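PDB 4NTQ: ECL CdiI from Enterobacter cloacae subsp. cloacae, which acts as the immunity protein of a contact-dependent growth inhibition system, partnering the toxic CdiA RNase domain that bacteria deliver into closely related neighbours. Local coordinates for residues L34-Y38 / W39-D43; W129-L133 / N134-D138. One frame throughout, in Å; residues are numbered along the deposited sequence.

Contact 1 (L34-Y38 / W39-D43); sequences LPLSY and WDIKD
The turn that carries the chain from the end of strand 28-35 into the capped start of helix 41-58 brings L34 and L36 against I41. I41 reaches both through one arm: its CG1 lies 4.1 Å from L36 CD2, while CD1, one bond further, meets L34 CD2 at 4.0 Å, the L34 and I41 side chains crossing at about a right angle. That arm stands beside the backbone N of I41, anti to the carbonyl carbon (chi1 -67°), which turns it back toward the strand end.

Within the turn, L36 CA makes a CA-H...O contact with W39 O at 3.2 Å, and a water that donates to P35 O and accepts from W39 N bridges the backbone. P35 O has a second partner in the hydroxyl of Y44 on the helix.

Y38 and W39 send their rings out near parallel, with planes 26° apart, but slid so far that they barely overlap; the touch is made by Y38 CD2 at 3.6 Å from W39 CD1. D43 CB lies over one face of the W39 indole, 3.4 Å above the plane and offset toward the rim, and the ring of Y44 meets W39 edge-to-face.

Two reciprocal bonds fix the helix start. D43 N donates to D40 OD2 at 2.8 Å, nearly along the C-O axis of that oxygen, and D40 N donates to D43 OD2 at 3.2 Å, approaching on the anti side and 34° out of the carboxylate plane. Each carboxylate thus engages the backbone NH of the other residue, and both would probably be stabilised as anions by the helix N terminus. This is a capping box with D40 as N-cap, closing a strand-to-helix turn.

Contact 2 (W129-L133 / N134-D138); sequences WHTDL and NSVLD
At the N-capped start of helix 133-144, the hydroxyl of S135 ties the first helical turn to T131 and D132 of strand 129-132, D132 being the N-cap. T131 OG1 donates to S135 OG at 2.7 Å, and S135 OG in turn donates a hydrogen bond to D132 O at 2.9 Å, so the two bonds run in a chain from T131 to D132. With chi1 of 69°, OG sits between the backbone N and carbonyl carbon of S135, directed back at the strand. S135 N also reaches D132 O, at 3.2 Å, from well above the carbonyl plane and on the same face as the hydroxyl, so one carbonyl receives two bonds from one residue. The side chain of D132 adds only a weak capping bond, OD1 to S135 N at 3.4 Å; its other oxygen, OD2, accepts a hydrogen bond from a water that itself accepts from N134 N at 2.7 Å.

Beyond the cap, L137 N donates to L133 O at 2.9 Å, nearly straight, and the leucine side chains meet CG to CG at 4.3 Å. T131 CG2 packs on V136 CG2 at 4.0 Å, and V136 also touches L82 and F84 of strand 76-85. The arrangement is that of an N-capped helix starting directly from a sheet's edge strand.

In the fold
From the N terminus the chain builds an antiparallel sheet that ends in strand 28-35, and contact 1 turns it into helix 41-58. Strands 61-65, 76-85 and 88-97 of a second antiparallel sheet follow, then strand 129-132 at its edge, where contact 2 starts helix 133-144. The contacts are in series and neither nest nor cross; each closes only a short local turn. The centres of contact 1 and contact 2 are about 24 Å apart, on opposite sides of the chain's centre. Helix 41-58 connects them: contact 1 sits at its start, and further along L52 and L56 pack on side chains of contact 2. W129 also packs on R222 of the CdiA chain.

Contact 1 (L34-Y38 / W39-D43)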
ATOM      1  N   LEU B  34       8.244  -1.151   5.114  1.00 30.67           N
ATOM      2  CA  LEU B  34       8.309   0.257   4.756  1.00 30.93           C
ATOM      3  C   LEU B  34       9.732   0.621   4.361  1.00 29.92           C
ATOM      4  O   LEU B  34      10.636   0.542   5.191  1.00 33.00           O
ATOM      5  CB  LEU B  34       7.857   1.131   5.931  1.00 34.84           C
ATOM      6  CG  LEU B  34       6.353   1.353   6.103  1.00 31.14           C
ATOM      7  CD1 LEU B  34       5.610   0.041   6.280  1.00 26.01           C
ATOM      8  CD2 LEU B  34       6.070   2.293   7.273  1.00 29.77           C
ATOM      9  N   PRO B  35       9.943   1.005   3.087  1.00 29.56           N
ATOM     10  CA  PRO B  35      11.302   1.356   2.635  1.00 32.02           C
ATOM     11  C   PRO B  35      11.789   2.652   3.271  1.00 36.05           C
ATOM     12  O   PRO B  35      11.017   3.615   3.415  1.00 33.66           O
ATOM     13  CB  PRO B  35      11.141   1.531   1.114  1.00 27.17           C
ATOM     14  CG  PRO B  35       9.723   1.830   0.896  1.00 25.13           C
ATOM     15  CD  PRO B  35       8.969   1.068   1.986  1.00 28.47           C
ATOM     16  N   LEU B  36      13.066   2.676   3.629  1.00 29.90           N
ATOM     17  CA  LEU B  36      13.649   3.782   4.383  1.00 34.59           C
ATOM     18  C   LEU B  36      14.646   4.606   3.568  1.00 35.07           C
ATOM     19  O   LEU B  36      15.365   5.451   4.112  1.00 34.49           O
ATOM     20  CB  LEU B  36      14.356   3.237   5.632  1.00 32.06           C
ATOM     21  CG  LEU B  36      13.522   2.355   6.550  1.00 39.68           C
ATOM     22  CD1 LEU B  36      14.405   1.721   7.633  1.00 42.95           C
ATOM     23  CD2 LEU B  36      12.415   3.165   7.170  1.00 29.26           C
ATOM     24  N   SER B  37      14.728   4.338   2.272  1.00 36.65           N
ATOM     25  CA  SER B  37      15.780   4.969   1.469  1.00 43.84           C
ATOM     26  C   SER B  37      15.597   6.487   1.321  1.00 35.76           C
ATOM     27  O   SER B  37      16.554   7.212   1.080  1.00 61.50           O
ATOM     28  CB  SER B  37      15.936   4.281   0.105  1.00 43.07           C
ATOM     29  OG  SER B  37      14.767   4.428  -0.678  1.00 54.67           O
ATOM     30  N   TYR B  38      14.372   6.957   1.502  1.00 33.50           N
ATOM     31  CA  TYR B  38      14.052   8.381   1.371  1.00 37.93           C
ATOM     32  C   TYR B  38      13.470   8.928   2.682  1.00 41.58           C
ATOM     33  O   TYR B  38      13.931   9.940   3.199  1.00 53.33           O
ATOM     34  CB  TYR B  38      13.073   8.595   0.207  1.00 34.19           C
ATOM     35  CG  TYR B  38      12.701  10.039  -0.073  1.00 38.85           C
ATOM     36  CD1 TYR B  38      13.597  10.907  -0.692  1.00 43.79           C
ATOM     37  CD2 TYR B  38      11.444  10.524   0.249  1.00 42.66           C
ATOM     38  CE1 TYR B  38      13.254  12.224  -0.959  1.00 39.98           C
ATOM     39  CE2 TYR B  38      11.087  11.840  -0.016  1.00 43.23           C
ATOM     40  CZ  TYR B  38      11.999  12.678  -0.616  1.00 44.18           C
ATOM     41  OH  TYR B  38      11.647  13.966  -0.873  1.00 47.67           O
ATOM     42  N   TRP B  39      12.461   8.248   3.216  1.00 38.61           N
ATOM     43  CA  TRP B  39      11.854   8.606   4.497  1.00 35.24           C
ATOM     44  C   TRP B  39      12.309   7.681   5.619  1.00 38.01           C
ATOM     45  O   TRP B  39      12.342   6.468   5.432  1.00 43.80           O
ATOM     46  CB  TRP B  39      10.344   8.436   4.399  1.00 33.49           C
ATOM     47  CG  TRP B  39       9.597   9.647   3.918  1.00 45.29           C
ATOM     48  CD1 TRP B  39      10.120  10.863   3.585  1.00 46.41           C
ATOM     49  CD2 TRP B  39       8.181   9.755   3.731  1.00 41.07           C
ATOM     50  NE1 TRP B  39       9.115  11.720   3.196  1.00 42.99           N
ATOM     51  CE2 TRP B  39       7.916  11.061   3.278  1.00 43.16           C
ATOM     52  CE3 TRP B  39       7.115   8.868   3.893  1.00 42.12           C
ATOM     53  CZ2 TRP B  39       6.626  11.501   2.987  1.00 36.58           C
ATOM     54  CZ3 TRP B  39       5.830   9.312   3.605  1.00 41.10           C
ATOM     55  CH2 TRP B  39       5.601  10.613   3.159  1.00 33.90           C
ATOM     56  N   ASP B  40      12.624   8.233   6.790  1.00 33.95           N
ATOM     57  CA  ASP B  40      12.682   7.405   8.001  1.00 32.25           C
ATOM     58  C   ASP B  40      11.276   7.273   8.575  1.00 31.19           C
ATOM     59  O   ASP B  40      10.319   7.792   7.994  1.00 30.82           O
ATOM     60  CB  ASP B  40      13.672   7.957   9.049  1.00 35.40           C
ATOM     61  CG  ASP B  40      13.353   9.388   9.493  1.00 36.76           C
ATOM     62  OD1 ASP B  40      14.299  10.120   9.846  1.00 44.52           O
ATOM     63  OD2 ASP B  40      12.173   9.784   9.510  1.00 42.43           O
ATOM     64  N   ILE B  41      11.144   6.591   9.711  1.00 27.75           N
ATOM     65  CA  ILE B  41       9.822   6.305  10.286  1.00 32.15           C
ATOM     66  C   ILE B  41       9.169   7.561  10.872  1.00 33.97           C
ATOM     67  O   ILE B  41       7.947   7.719  10.845  1.00 41.18           O
ATOM     68  CB  ILE B  41       9.891   5.153  11.326  1.00 25.70           C
ATOM     69  CG1 ILE B  41      10.235   3.857  10.606  1.00 33.66           C
ATOM     70  CG2 ILE B  41       8.537   4.931  12.032  1.00 21.07           C
ATOM     71  CD1 ILE B  41       9.066   3.283   9.802  1.00 35.59           C
ATOM     72  N   LYS B  42       9.997   8.466  11.372  1.00 36.61           N
ATOM     73  CA  LYS B  42       9.522   9.767  11.820  1.00 37.74           C
ATOM     74  C   LYS B  42       8.828  10.506  10.660  1.00 32.30           C
ATOM     75  O   LYS B  42       7.763  11.102  10.841  1.00 32.35           O
ATOM     76  CB  LYS B  42      10.683  10.579  12.396  1.00 43.76           C
ATOM     77  CG  LYS B  42      10.355  11.339  13.658  1.00 61.45           C
ATOM     78  CD  LYS B  42      11.609  11.616  14.479  1.00 77.14           C
ATOM     79  CE  LYS B  42      12.207  10.330  15.060  1.00 77.87           C
ATOM     80  NZ  LYS B  42      13.437  10.579  15.879  1.00 80.70           N
ATOM     81  N   ASP B  43       9.419  10.439   9.470  1.00 28.47           N
ATOM     82  CA  ASP B  43       8.805  11.019   8.276  1.00 44.30           C
ATOM     83  C   ASP B  43       7.454  10.371   7.919  1.00 44.60           C
ATOM     84  O   ASP B  43       6.495  11.083   7.594  1.00 42.25           O
ATOM     85  CB  ASP B  43       9.731  10.895   7.076  1.00 33.36           C
ATOM     86  CG  ASP B  43      10.934  11.792   7.165  1.00 43.47           C
ATOM     87  OD1 ASP B  43      10.858  12.877   7.777  1.00 46.81           O
ATOM     88  OD2 ASP B  43      11.964  11.406   6.593  1.00 47.73           O
TER
HETATM   89  O   HOH W   1      11.677   5.701   1.996  1.00 25.92           O

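Contact 2 (W129-L133 / N134-D138)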
ATOM      1  N   TRP B 129     -11.761  -3.044   4.360  1.00 32.04           N
ATOM      2  CA  TRP B 129     -11.902  -3.460   5.749  1.00 30.68           C
ATOM      3  C   TRP B 129     -12.548  -2.301   6.509  1.00 36.85           C
ATOM      4  O   TRP B 129     -12.653  -1.191   5.984  1.00 36.53           O
ATOM      5  CB  TRP B 129     -10.525  -3.788   6.344  1.00 27.98           C
ATOM      6  CG  TRP B 129      -9.800  -4.951   5.677  1.00 39.77           C
ATOM      7  CD1 TRP B 129      -9.688  -6.227   6.157  1.00 37.07           C
ATOM      8  CD2 TRP B 129      -9.081  -4.931   4.432  1.00 26.82           C
ATOM      9  NE1 TRP B 129      -8.956  -7.003   5.287  1.00 39.65           N
ATOM     10  CE2 TRP B 129      -8.565  -6.231   4.225  1.00 35.95           C
ATOM     11  CE3 TRP B 129      -8.822  -3.947   3.478  1.00 27.78           C
ATOM     12  CZ2 TRP B 129      -7.807  -6.570   3.098  1.00 35.10           C
ATOM     13  CZ3 TRP B 129      -8.075  -4.286   2.352  1.00 36.58           C
ATOM     14  CH2 TRP B 129      -7.570  -5.588   2.176  1.00 34.84           C
ATOM     15  N   HIS B 130     -12.969  -2.531   7.747  1.00 31.31           N
ATOM     16  CA  HIS B 130     -13.521  -1.426   8.503  1.00 33.12           C
ATOM     17  C   HIS B 130     -13.138  -1.406   9.969  1.00 39.43           C
ATOM     18  O   HIS B 130     -12.857  -2.438  10.567  1.00 43.20           O
ATOM     19  CB  HIS B 130     -15.034  -1.357   8.347  1.00 42.98           C
ATOM     20  CG  HIS B 130     -15.759  -2.527   8.933  1.00 45.63           C
ATOM     21  ND1 HIS B 130     -15.999  -3.688   8.225  1.00 48.03           N
ATOM     22  CD2 HIS B 130     -16.328  -2.704  10.149  1.00 40.96           C
ATOM     23  CE1 HIS B 130     -16.668  -4.535   8.986  1.00 52.92           C
ATOM     24  NE2 HIS B 130     -16.887  -3.961  10.158  1.00 49.93           N
ATOM     25  N   THR B 131     -13.123  -0.199  10.523  1.00 35.34           N
ATOM     26  CA  THR B 131     -12.909   0.019  11.938  1.00 37.97           C
ATOM     27  C   THR B 131     -13.673   1.278  12.350  1.00 40.26           C
ATOM     28  O   THR B 131     -14.136   2.023  11.496  1.00 43.33           O
ATOM     29  CB  THR B 131     -11.404   0.153  12.260  1.00 36.31           C
ATOM     30  OG1 THR B 131     -11.238   0.240  13.669  1.00 32.35           O
ATOM     31  CG2 THR B 131     -10.785   1.395  11.599  1.00 24.90           C
ATOM     32  N   ASP B 132     -13.818   1.512  13.650  1.00 43.55           N
ATOM     33  CA  ASP B 132     -14.637   2.629  14.121  1.00 33.49           C
ATOM     34  C   ASP B 132     -13.839   3.940  14.131  1.00 36.09           C
ATOM     35  O   ASP B 132     -12.612   3.928  14.125  1.00 34.78           O
ATOM     36  CB  ASP B 132     -15.191   2.329  15.511  1.00 38.30           C
ATOM     37  CG  ASP B 132     -14.119   2.370  16.577  1.00 50.69           C
ATOM     38  OD1 ASP B 132     -13.060   1.750  16.388  1.00 53.44           O
ATOM     39  OD2 ASP B 132     -14.319   3.043  17.599  1.00 69.00           O
ATOM     40  N   LEU B 133     -14.539   5.069  14.131  1.00 41.40           N
ATOM     41  CA  LEU B 133     -13.891   6.379  14.140  1.00 36.36           C
ATOM     42  C   LEU B 133     -12.987   6.564  15.345  1.00 36.02           C
ATOM     43  O   LEU B 133     -11.864   7.053  15.204  1.00 39.92           O
ATOM     44  CB  LEU B 133     -14.930   7.496  14.119  1.00 43.52           C
ATOM     45  CG  LEU B 133     -14.372   8.910  14.042  1.00 43.75           C
ATOM     46  CD1 LEU B 133     -13.414   9.000  12.858  1.00 32.83           C
ATOM     47  CD2 LEU B 133     -15.514   9.910  13.895  1.00 38.84           C
ATOM     48  N   ASN B 134     -13.468   6.178  16.529  1.00 34.73           N
ATOM     49  CA  ASN B 134     -12.680   6.339  17.752  1.00 35.73           C
ATOM     50  C   ASN B 134     -11.302   5.701  17.661  1.00 35.12           C
ATOM     51  O   ASN B 134     -10.326   6.223  18.207  1.00 31.02           O
ATOM     52  CB  ASN B 134     -13.414   5.770  18.972  1.00 46.44           C
ATOM     53  CG  ASN B 134     -14.444   6.732  19.543  1.00 54.23           C
ATOM     54  OD1 ASN B 134     -14.313   7.951  19.431  1.00 60.76           O
ATOM     55  ND2 ASN B 134     -15.471   6.181  20.173  1.00 51.08           N
ATOM     56  N   SER B 135     -11.210   4.568  16.975  1.00 32.56           N
ATOM     57  CA  SER B 135      -9.939   3.862  16.961  1.00 39.18           C
ATOM     58  C   SER B 135      -8.965   4.617  16.051  1.00 34.90           C
ATOM     59  O   SER B 135      -7.752   4.588  16.261  1.00 34.12           O
ATOM     60  CB  SER B 135     -10.110   2.399  16.549  1.00 27.26           C
ATOM     61  OG  SER B 135     -10.475   2.321  15.190  1.00 36.31           O
ATOM     62  N   VAL B 136      -9.501   5.325  15.062  1.00 24.79           N
ATOM     63  CA  VAL B 136      -8.664   6.147  14.192  1.00 23.52           C
ATOM     64  C   VAL B 136      -8.232   7.418  14.915  1.00 33.93           C
ATOM     65  O   VAL B 136      -7.089   7.862  14.794  1.00 29.75           O
ATOM     66  CB  VAL B 136      -9.379   6.502  12.882  1.00 33.45           C
ATOM     67  CG1 VAL B 136      -8.534   7.474  12.063  1.00 32.85           C
ATOM     68  CG2 VAL B 136      -9.666   5.229  12.083  1.00 23.71           C
ATOM     69  N   LEU B 137      -9.154   7.998  15.672  1.00 34.51           N
ATOM     70  CA  LEU B 137      -8.820   9.130  16.518  1.00 31.97           C
ATOM     71  C   LEU B 137      -7.666   8.782  17.454  1.00 30.60           C
ATOM     72  O   LEU B 137      -6.712   9.547  17.571  1.00 37.15           O
ATOM     73  CB  LEU B 137     -10.031   9.546  17.332  1.00 29.47           C
ATOM     74  CG  LEU B 137     -11.140  10.228  16.553  1.00 34.40           C
ATOM     75  CD1 LEU B 137     -12.329  10.547  17.475  1.00 34.54           C
ATOM     76  CD2 LEU B 137     -10.584  11.483  15.897  1.00 33.01           C
ATOM     77  N   ASP B 138      -7.752   7.632  18.120  1.00 30.67           N
ATOM     78  CA  ASP B 138      -6.710   7.242  19.072  1.00 28.80           C
ATOM     79  C   ASP B 138      -5.348   7.181  18.355  1.00 34.54           C
ATOM     80  O   ASP B 138      -4.360   7.746  18.828  1.00 27.46           O
ATOM     81  CB  ASP B 138      -7.039   5.901  19.743  1.00 37.64           C
ATOM     82  CG  ASP B 138      -8.317   5.951  20.589  1.00 43.42           C
ATOM     83  OD1 ASP B 138      -8.638   7.029  21.146  1.00 43.79           O
ATOM     84  OD2 ASP B 138      -9.004   4.904  20.684  1.00 44.25           O
TER
HETATM   85  O   HOH W   2     -16.028   5.300  16.925  1.00 37.40           O